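Local coordinates for protein cellulase (Uncultured bacterium, PDB 6XSO) that probably hydrolyses internal beta-1,4 linkages in cellulose and other plant cell-wall polysaccharides, as a broad-specificity endoglucanase of glycoside hydrolase family 5, at residues W33-T38 with P61-E66; V52-C57 with E97-R102. One frame throughout, in Å; residues are numbered along the deposited sequence. Where two conformers were deposited one is given.

Both contacts belong to the loops that follow the first two strands of an eight-stranded parallel beta/alpha barrel. Their segments alternate along the chain: residues 33-38 leave strand 31-34; residues 52-57 include most of helix 51-55; residues 61-66 lead into helix 66-73; and residues 97-102 open helix 97-111. Interaction 1 thus joins the two ends of the first strand-to-helix connection, while interaction 2 ties its middle to the helix after strand 78-81. Their centres lie about 12 Å apart, bridged at Thr63: its OG1 probably hydrogen-bonds to Glu55 OE2 (2.8 Å) and its backbone O to Arg102 NH2 (2.9 Å). The long first loop is therefore packed against the segment leaving its own strand and, through Thr63, Glu55 and Arg102, bonded to the next helix.

Interaction 1. Residues W33-T38 with P61-E66; sequences WNLGNT and PVTKPE
Thr38 and Leu35 both press on the side chain of Thr63. The methyl of Thr38 comes in crosswise, with CG2 3.5 Å from Thr63 OG1, whereas Leu35 meets Thr63 tip to tip, its CD2 lying 4.1 Å from Thr63 CG2 and slightly nearer the hydroxyl. Thr38 can divide its two branches because CG2 stands anti to the backbone N while OG1 sits beside that N (chi1 -55°). The methyl is thus given to Thr63 and the hydroxyl turned back to Gly36 O, at 2.8 Å, which it approaches from well above the carbonyl plane. With an alanine here, Gly36 O would probably lose this donor, Arg358, which bonds to Thr38 OG1 as well as Gly36 O, would keep fewer partners, and a gap would open beside Thr63. Further out, Asp40 receives the backbone N-H groups of Asn37 and Thr38, fixing the bend of the loop. An inverse gamma turn centred on Leu35, closed by a weak bond from Gly36 N to Asn34 O, directs the leucine toward Thr63; Leu67, Phe68 and Val106 also touch it. Two methyl groups approach the Thr63 hydroxyl from one side; Glu55 meets the buried threonine's polar need, and shape, not polarity, joins the two segments.

Interaction 2. Residues V52-C57 with E97-R102; sequences VQHETC and EAWMKR
His54 lays its imidazole over one face of the Trp99 six-membered ring in an offset stack, centroids 3.7 Å apart and planes only 10° from parallel. His54 CG is anti to its backbone N (chi1 176°), and Trp99 adopts the same first torsion, which brings the two rings together between their helices. Both imidazole nitrogens are bonded as well, ND1 to Glu88 and NE2 to Leu39 O; two such acceptors would favour a positively charged ring, a good match for the electron-rich indole. Alongside, Arg102 grips Glu55 side-on. Its NE reaches Glu55 OE1 at 2.8 Å, and its NH2 reaches Glu55 OE2 at 3.0 Å in a nearly straight bond (174°) on the syn lone pair. The extended glutamate suits this span, and Glu105 offers the buried guanidinium a second carboxylate. The other side is looser: Val52 points away from residues 97-102 and is exposed; Ala98 and Lys101 are exposed too. There Thr56 turns back on its own segment, its OG1 and N reaching Val52 O from opposite faces of the carbonyl plane. Such packing of a short loop helix against the start of the second barrel helix is an elaboration of the beta/alpha (TIM) barrel, built on the side where the strands end.

Interaction 1. Residues W33-T38 with P61-E66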
loop_
_atom_site.group_PDB
_atom_site.type_symbol
_atom_site.label_atom_id
_atom_site.label_comp_id
_atom_site.label_asym_id
_atom_site.label_seq_id
_atom_site.Cartn_x
_atom_site.Cartn_y
_atom_site.Cartn_z
ATOM N N TRP A 33 -4.824 7.265 4.957
ATOM C CA TRP A 33 -6.029 6.847 4.265
ATOM C C TRP A 33 -5.651 6.451 2.850
ATOM O O TRP A 33 -4.706 7.004 2.279
ATOM C CB TRP A 33 -7.003 8.003 4.176
ATOM C CG TRP A 33 -8.322 7.681 3.524
ATOM C CD1 TRP A 33 -9.259 6.770 3.943
ATOM C CD2 TRP A 33 -8.856 8.290 2.347
ATOM N NE1 TRP A 33 -10.348 6.792 3.103
ATOM C CE2 TRP A 33 -10.120 7.716 2.114
ATOM C CE3 TRP A 33 -8.397 9.285 1.478
ATOM C CZ2 TRP A 33 -10.927 8.105 1.047
ATOM C CZ3 TRP A 33 -9.197 9.658 0.415
ATOM C CH2 TRP A 33 -10.441 9.074 0.210
ATOM N N ASN A 34 -6.411 5.498 2.291
ATOM C CA ASN A 34 -6.249 5.041 0.914
ATOM C C ASN A 34 -7.284 5.682 -0.004
ATOM O O ASN A 34 -8.492 5.541 0.220
ATOM C CB ASN A 34 -6.464 3.528 0.785
ATOM C CG ASN A 34 -5.283 2.742 1.176
ATOM O OD1 ASN A 34 -4.419 2.444 0.362
ATOM N ND2 ASN A 34 -5.238 2.357 2.444
ATOM N N LEU A 35 -6.810 6.287 -1.094
ATOM C CA LEU A 35 -7.670 6.729 -2.197
ATOM C C LEU A 35 -7.994 5.527 -3.086
ATOM O O LEU A 35 -7.542 5.395 -4.228
ATOM C CB LEU A 35 -6.965 7.822 -2.980
ATOM C CG LEU A 35 -7.832 8.519 -4.042
ATOM C CD1 LEU A 35 -8.841 9.481 -3.454
ATOM C CD2 LEU A 35 -6.933 9.244 -5.061
ATOM N N GLY A 36 -8.762 4.593 -2.509
ATOM C CA GLY A 36 -8.977 3.316 -3.160
ATOM C C GLY A 36 -10.020 3.351 -4.278
ATOM O O GLY A 36 -10.885 4.227 -4.367
ATOM N N ASN A 37 -9.914 2.342 -5.156
ATOM C CA ASN A 37 -10.847 2.121 -6.260
ATOM C C ASN A 37 -10.864 3.305 -7.232
ATOM O O ASN A 37 -11.882 3.602 -7.867
ATOM C CB ASN A 37 -12.262 1.796 -5.763
ATOM C CG ASN A 37 -12.416 0.371 -5.240
ATOM O OD1 ASN A 37 -11.461 -0.411 -5.119
ATOM N ND2 ASN A 37 -13.655 0.031 -4.924
ATOM N N THR A 38 -9.723 3.961 -7.383
ATOM C CA THR A 38 -9.589 5.223 -8.118
ATOM C C THR A 38 -8.546 5.037 -9.196
ATOM O O THR A 38 -8.837 4.442 -10.250
ATOM C CB THR A 38 -9.353 6.360 -7.107
ATOM O OG1 THR A 38 -10.418 6.358 -6.133
ATOM C CG2 THR A 38 -9.386 7.701 -7.813
ATOM N N PRO A 61 -15.402 9.454 -8.310
ATOM C CA PRO A 61 -15.314 10.627 -9.185
ATOM C C PRO A 61 -13.866 10.976 -9.502
ATOM O O PRO A 61 -12.924 10.498 -8.869
ATOM C CB PRO A 61 -15.944 11.729 -8.329
ATOM C CG PRO A 61 -15.555 11.320 -6.903
ATOM C CD PRO A 61 -15.616 9.814 -6.892
ATOM N N VAL A 62 -13.705 11.841 -10.506
ATOM C CA VAL A 62 -12.400 12.440 -10.767
ATOM C C VAL A 62 -11.937 13.183 -9.522
ATOM O O VAL A 62 -12.658 14.029 -8.981
ATOM C CB VAL A 62 -12.472 13.361 -11.994
ATOM C CG1 VAL A 62 -11.183 14.157 -12.149
ATOM C CG2 VAL A 62 -12.736 12.540 -13.261
ATOM N N THR A 63 -10.729 12.864 -9.063
ATOM C CA THR A 63 -10.253 13.364 -7.779
ATOM C C THR A 63 -9.923 14.852 -7.892
ATOM O O THR A 63 -9.426 15.318 -8.921
ATOM C CB THR A 63 -9.000 12.598 -7.385
ATOM O OG1 THR A 63 -9.239 11.173 -7.392
ATOM C CG2 THR A 63 -8.518 12.957 -5.975
ATOM N N LYS A 64 -10.206 15.602 -6.830
ATOM C CA LYS A 64 -9.939 17.029 -6.761
ATOM C C LYS A 64 -9.104 17.339 -5.531
ATOM O O LYS A 64 -9.133 16.597 -4.542
ATOM C CB LYS A 64 -11.234 17.846 -6.687
ATOM C CG LYS A 64 -12.029 17.799 -7.974
ATOM C CD LYS A 64 -13.145 18.805 -7.987
ATOM C CE LYS A 64 -14.257 18.408 -7.047
ATOM N NZ LYS A 64 -15.268 19.505 -6.973
ATOM N N PRO A 65 -8.379 18.468 -5.541
ATOM C CA PRO A 65 -7.432 18.711 -4.441
ATOM C C PRO A 65 -8.100 18.990 -3.110
ATOM O O PRO A 65 -7.496 18.732 -2.060
ATOM C CB PRO A 65 -6.595 19.899 -4.943
ATOM C CG PRO A 65 -7.423 20.543 -6.007
ATOM C CD PRO A 65 -8.174 19.409 -6.662
ATOM N N GLU A 66 -9.330 19.497 -3.123
ATOM C CA GLU A 66 -9.991 19.865 -1.879
ATOM C C GLU A 66 -10.199 18.659 -0.974
ATOM O O GLU A 66 -10.173 18.796 0.256
ATOM C CB GLU A 66 -11.314 20.545 -2.213
ATOM C CG GLU A 66 -11.169 21.942 -2.800
ATOM C CD GLU A 66 -10.609 22.021 -4.224
ATOM O OE1 GLU A 66 -10.805 21.092 -5.060
ATOM O OE2 GLU A 66 -9.979 23.063 -4.504
#

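Interaction 2. Residues V52-C57 with E97-R102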
loop_
_atom_site.group_PDB
_atom_site.type_symbol
_atom_site.label_atom_id
_atom_site.label_comp_id
_atom_site.label_asym_id
_atom_site.label_seq_id
_atom_site.Cartn_x
_atom_site.Cartn_y
_atom_site.Cartn_z
ATOM N N VAL A 52 -9.937 9.819 -17.539
ATOM C CA VAL A 52 -11.161 9.836 -16.743
ATOM C C VAL A 52 -11.821 8.469 -16.751
ATOM O O VAL A 52 -12.364 8.019 -15.737
ATOM C CB VAL A 52 -12.102 10.932 -17.278
ATOM C CG1 VAL A 52 -13.468 10.860 -16.625
ATOM C CG2 VAL A 52 -11.469 12.303 -17.067
ATOM N N GLN A 53 -11.820 7.808 -17.912
ATOM C CA GLN A 53 -12.438 6.491 -18.010
ATOM C C GLN A 53 -11.818 5.527 -17.011
ATOM O O GLN A 53 -12.526 4.757 -16.359
ATOM C CB GLN A 53 -12.268 5.945 -19.423
ATOM C CG GLN A 53 -13.109 6.642 -20.465
ATOM C CD GLN A 53 -12.704 6.266 -21.862
ATOM O OE1 GLN A 53 -11.754 5.512 -22.063
ATOM N NE2 GLN A 53 -13.416 6.795 -22.839
ATOM N N HIS A 54 -10.498 5.570 -16.871
ATOM C CA HIS A 54 -9.792 4.714 -15.927
ATOM C C HIS A 54 -10.120 5.112 -14.497
ATOM O O HIS A 54 -10.538 4.271 -13.690
ATOM C CB HIS A 54 -8.307 4.854 -16.260
ATOM C CG HIS A 54 -7.367 4.138 -15.345
ATOM N ND1 HIS A 54 -6.090 3.816 -15.746
ATOM C CD2 HIS A 54 -7.474 3.719 -14.060
ATOM C CE1 HIS A 54 -5.457 3.212 -14.756
ATOM N NE2 HIS A 54 -6.269 3.152 -13.721
ATOM N N GLU A 55 -9.993 6.402 -14.182
ATOM C CA GLU A 55 -10.137 6.870 -12.808
ATOM C C GLU A 55 -11.538 6.639 -12.266
ATOM O O GLU A 55 -11.702 6.415 -11.058
ATOM C CB GLU A 55 -9.797 8.361 -12.760
ATOM C CG GLU A 55 -9.807 8.971 -11.365
ATOM C CD GLU A 55 -9.039 10.279 -11.287
ATOM O OE1 GLU A 55 -8.512 10.730 -12.334
ATOM O OE2 GLU A 55 -9.008 10.892 -10.188
ATOM N N THR A 56 -12.545 6.667 -13.133
ATOM C CA THR A 56 -13.942 6.595 -12.721
ATOM C C THR A 56 -14.602 5.236 -12.973
ATOM O O THR A 56 -15.803 5.094 -12.722
ATOM C CB THR A 56 -14.765 7.699 -13.418
ATOM O OG1 THR A 56 -14.884 7.439 -14.828
ATOM C CG2 THR A 56 -14.126 9.084 -13.228
ATOM N N CYS A 57 -13.866 4.228 -13.444
ATOM C CA CYS A 57 -14.556 3.017 -13.885
ATOM C C CYS A 57 -15.123 2.188 -12.740
ATOM O O CYS A 57 -15.982 1.342 -12.994
ATOM C CB CYS A 57 -13.674 2.187 -14.815
ATOM S SG CYS A 57 -12.391 1.240 -14.054
ATOM N N GLU A 97 2.049 9.217 -21.680
ATOM C CA GLU A 97 2.350 10.463 -20.973
ATOM C C GLU A 97 1.125 11.014 -20.254
ATOM O O GLU A 97 1.237 11.565 -19.149
ATOM C CB GLU A 97 2.918 11.496 -21.950
ATOM C CG GLU A 97 4.308 11.154 -22.449
ATOM C CD GLU A 97 4.841 12.174 -23.438
ATOM O OE1 GLU A 97 4.175 13.216 -23.642
ATOM O OE2 GLU A 97 5.927 11.932 -24.010
ATOM N N ALA A 98 -0.060 10.855 -20.846
ATOM C CA ALA A 98 -1.262 11.413 -20.224
ATOM C C ALA A 98 -1.544 10.749 -18.882
ATOM O O ALA A 98 -1.978 11.411 -17.926
ATOM C CB ALA A 98 -2.464 11.254 -21.158
ATOM N N TRP A 99 -1.314 9.437 -18.791
ATOM C CA TRP A 99 -1.587 8.746 -17.540
ATOM C C TRP A 99 -0.586 9.152 -16.467
ATOM O O TRP A 99 -0.967 9.435 -15.321
ATOM C CB TRP A 99 -1.572 7.222 -17.736
ATOM C CG TRP A 99 -1.887 6.529 -16.426
ATOM C CD1 TRP A 99 -1.048 5.762 -15.666
ATOM C CD2 TRP A 99 -3.119 6.621 -15.695
ATOM N NE1 TRP A 99 -1.692 5.349 -14.518
ATOM C CE2 TRP A 99 -2.963 5.865 -14.509
ATOM C CE3 TRP A 99 -4.345 7.249 -15.939
ATOM C CZ2 TRP A 99 -3.985 5.729 -13.567
ATOM C CZ3 TRP A 99 -5.363 7.110 -14.998
ATOM C CH2 TRP A 99 -5.172 6.357 -13.829
ATOM N N MET A 100 0.697 9.223 -16.824
ATOM C CA MET A 100 1.698 9.614 -15.841
ATOM C C MET A 100 1.433 11.031 -15.349
ATOM O O MET A 100 1.593 11.320 -14.163
ATOM C CB MET A 100 3.101 9.489 -16.444
ATOM C CG MET A 100 4.214 9.553 -15.370
ATOM S SD MET A 100 4.297 8.149 -14.220
ATOM C CE MET A 100 5.167 6.967 -15.255
ATOM N N LYS A 101 1.038 11.923 -16.259
ATOM C CA LYS A 101 0.666 13.282 -15.875
ATOM C C LYS A 101 -0.483 13.289 -14.881
ATOM O O LYS A 101 -0.491 14.091 -13.936
ATOM C CB LYS A 101 0.285 14.039 -17.137
ATOM C CG LYS A 101 -0.108 15.486 -16.936
ATOM C CD LYS A 101 -0.227 16.211 -18.285
ATOM C CE LYS A 101 -0.686 17.654 -18.122
ATOM N NZ LYS A 101 -0.770 18.338 -19.450
ATOM N N ARG A 102 -1.470 12.411 -15.065
ATOM C CA ARG A 102 -2.604 12.397 -14.140
ATOM C C ARG A 102 -2.182 11.896 -12.761
ATOM O O ARG A 102 -2.583 12.463 -11.738
ATOM C CB ARG A 102 -3.764 11.560 -14.683
ATOM C CG ARG A 102 -4.954 11.454 -13.725
ATOM C CD ARG A 102 -5.509 12.821 -13.395
ATOM N NE ARG A 102 -6.530 12.730 -12.365
ATOM C CZ ARG A 102 -6.909 13.746 -11.597
ATOM N NH1 ARG A 102 -6.346 14.937 -11.745
ATOM N NH2 ARG A 102 -7.849 13.571 -10.687
#